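Local coordinates for protein hydrolase, haloacid dehalogenase-like family (Pseudomonas syringae pv. tomato, PDB 3S6J) that is the haloacid dehalogenase-like domain of a longer protein, binds calcium and may act as a sugar phosphatase, at residues 30-34 and 35-39. Sequence-based numbering, arbitrary orientation.
Sequences EALDA and ENIPL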
loop_
_atom_site.group_PDB
_atom_site.type_symbol
_atom_site.label_atom_id
_atom_site.label_comp_id
_atom_site.label_asym_id
_atom_site.label_seq_id
_atom_site.Cartn_x
_atom_site.Cartn_y
_atom_site.Cartn_z
ATOM N N GLU E 30 -3.549 14.510 -1.091
ATOM C CA GLU E 30 -3.988 15.831 -0.662
ATOM C C GLU E 30 -3.754 16.863 -1.751
ATOM O O GLU E 30 -4.631 17.699 -2.030
ATOM C CB GLU E 30 -3.236 16.211 0.617
ATOM C CG GLU E 30 -3.338 17.655 1.019
ATOM C CD GLU E 30 -2.809 17.869 2.431
ATOM O OE1 GLU E 30 -2.532 16.863 3.117
ATOM O OE2 GLU E 30 -2.668 19.033 2.862
ATOM N N ALA E 31 -2.590 16.800 -2.395
ATOM C CA ALA E 31 -2.330 17.678 -3.552
ATOM C C ALA E 31 -3.272 17.442 -4.726
ATOM O O ALA E 31 -3.741 18.399 -5.359
ATOM C CB ALA E 31 -0.891 17.569 -4.020
ATOM N N LEU E 32 -3.533 16.182 -5.038
ATOM C CA LEU E 32 -4.388 15.841 -6.176
ATOM C C LEU E 32 -5.861 16.180 -5.920
ATOM O O LEU E 32 -6.574 16.641 -6.826
ATOM C CB LEU E 32 -4.222 14.372 -6.576
ATOM C CG LEU E 32 -2.872 14.029 -7.232
ATOM C CD1 LEU E 32 -2.485 12.544 -7.053
ATOM C CD2 LEU E 32 -2.889 14.371 -8.693
ATOM N N ASP E 33 -6.312 15.938 -4.692
ATOM C CA ASP E 33 -7.671 16.302 -4.290
ATOM C C ASP E 33 -7.860 17.814 -4.385
ATOM O O ASP E 33 -8.896 18.281 -4.850
ATOM C CB ASP E 33 -7.989 15.834 -2.867
ATOM C CG ASP E 33 -8.239 14.329 -2.775
ATOM O OD1 ASP E 33 -8.337 13.650 -3.826
ATOM O OD2 ASP E 33 -8.348 13.817 -1.633
ATOM N N ALA E 34 -6.856 18.573 -3.945
ATOM C CA ALA E 34 -6.896 20.052 -3.992
ATOM C C ALA E 34 -7.084 20.572 -5.406
ATOM O O ALA E 34 -7.521 21.706 -5.618
ATOM C CB ALA E 34 -5.623 20.633 -3.428
ATOM N N GLU E 35 -6.704 19.742 -6.365
ATOM C CA GLU E 35 -6.660 20.134 -7.755
ATOM C C GLU E 35 -7.698 19.367 -8.563
ATOM O O GLU E 35 -7.582 19.263 -9.786
ATOM C CB GLU E 35 -5.256 19.913 -8.309
ATOM C CG GLU E 35 -4.222 20.897 -7.770
ATOM C CD GLU E 35 -4.430 22.308 -8.317
ATOM O OE1 GLU E 35 -4.866 22.442 -9.483
ATOM O OE2 GLU E 35 -4.157 23.281 -7.578
ATOM N N ASN E 36 -8.725 18.854 -7.878
ATOM C CA ASN E 36 -9.827 18.141 -8.536
ATOM C C ASN E 36 -9.338 17.053 -9.478
ATOM O O ASN E 36 -9.840 16.922 -10.607
ATOM C CB ASN E 36 -10.727 19.090 -9.331
ATOM C CG ASN E 36 -11.056 20.356 -8.588
ATOM O OD1 ASN E 36 -10.718 21.464 -9.031
ATOM N ND2 ASN E 36 -11.723 20.213 -7.466
ATOM N N ILE E 37 -8.328 16.313 -9.040
ATOM C CA ILE E 37 -7.883 15.111 -9.740
ATOM C C ILE E 37 -7.997 13.957 -8.747
ATOM O O ILE E 37 -7.026 13.571 -8.104
ATOM C CB ILE E 37 -6.435 15.234 -10.265
ATOM C CG1 ILE E 37 -6.269 16.528 -11.055
ATOM C CG2 ILE E 37 -6.057 14.007 -11.144
ATOM C CD1 ILE E 37 -4.960 16.626 -11.821
ATOM N N PRO E 38 -9.219 13.436 -8.593
ATOM C CA PRO E 38 -9.539 12.451 -7.569
ATOM C C PRO E 38 -9.074 11.089 -8.046
ATOM O O PRO E 38 -9.547 10.592 -9.075
ATOM C CB PRO E 38 -11.067 12.523 -7.495
ATOM C CG PRO E 38 -11.482 12.880 -8.876
ATOM C CD PRO E 38 -10.375 13.734 -9.463
ATOM N N LEU E 39 -8.126 10.515 -7.321
ATOM C CA LEU E 39 -7.497 9.260 -7.711
ATOM C C LEU E 39 -7.464 8.411 -6.468
ATOM O O LEU E 39 -7.076 8.906 -5.414
ATOM C CB LEU E 39 -6.065 9.516 -8.156
ATOM C CG LEU E 39 -5.733 8.888 -9.495
ATOM C CD1 LEU E 39 -5.879 9.928 -10.594
ATOM C CD2 LEU E 39 -4.327 8.314 -9.462
#
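Leu-32 and Ile-37 meet through backbone and side chain alike in a Schellman motif that ends helix 21-34, in the helical cap of this HAD-type hydrolase. Ile-37 N turns back to Leu-32 O at 2.8 Å. Asn-36 N bonds to Asp-33 O at 3.1 Å. Asn-36, the C-prime residue, has the positive phi (51°) that reverses the chain here. Leu-32 O also accepts from Glu-35 N, and the two bonds hold it from opposite faces of its carbonyl plane, Glu-35 N from well above the plane and Ile-37 N tilted only 28° from it.

The Glu-35 side chain starts over the last turn: CB and CG both lie close to Ala-31 O, CG the nearer at 3.5 Å. A bend at chi2 (-71°) then turns the carboxylate alongside Ala-34 O, CD 4.1 Å from it. OE2 stays on the Ala-34 O side (4.2 Å), while OE1 forms a salt bridge with Arg-74 NH2 and accepts from Gln-71 NE2, tying the turn to helix 69-85. Asp-33 instead pairs with Lys-29 one helical turn back, its OD1 passing near Pro-38 CA.

On the buried side, Leu-32 packs against Leu-75 and Ile-44, joining the turn to helices 69-85 and 41-47. Its CB sits 3.3 Å from Ile-37 O, and its CD2 methyl rests against the beta-branch of Ile-37, 4.0 Å from both CB and CG2.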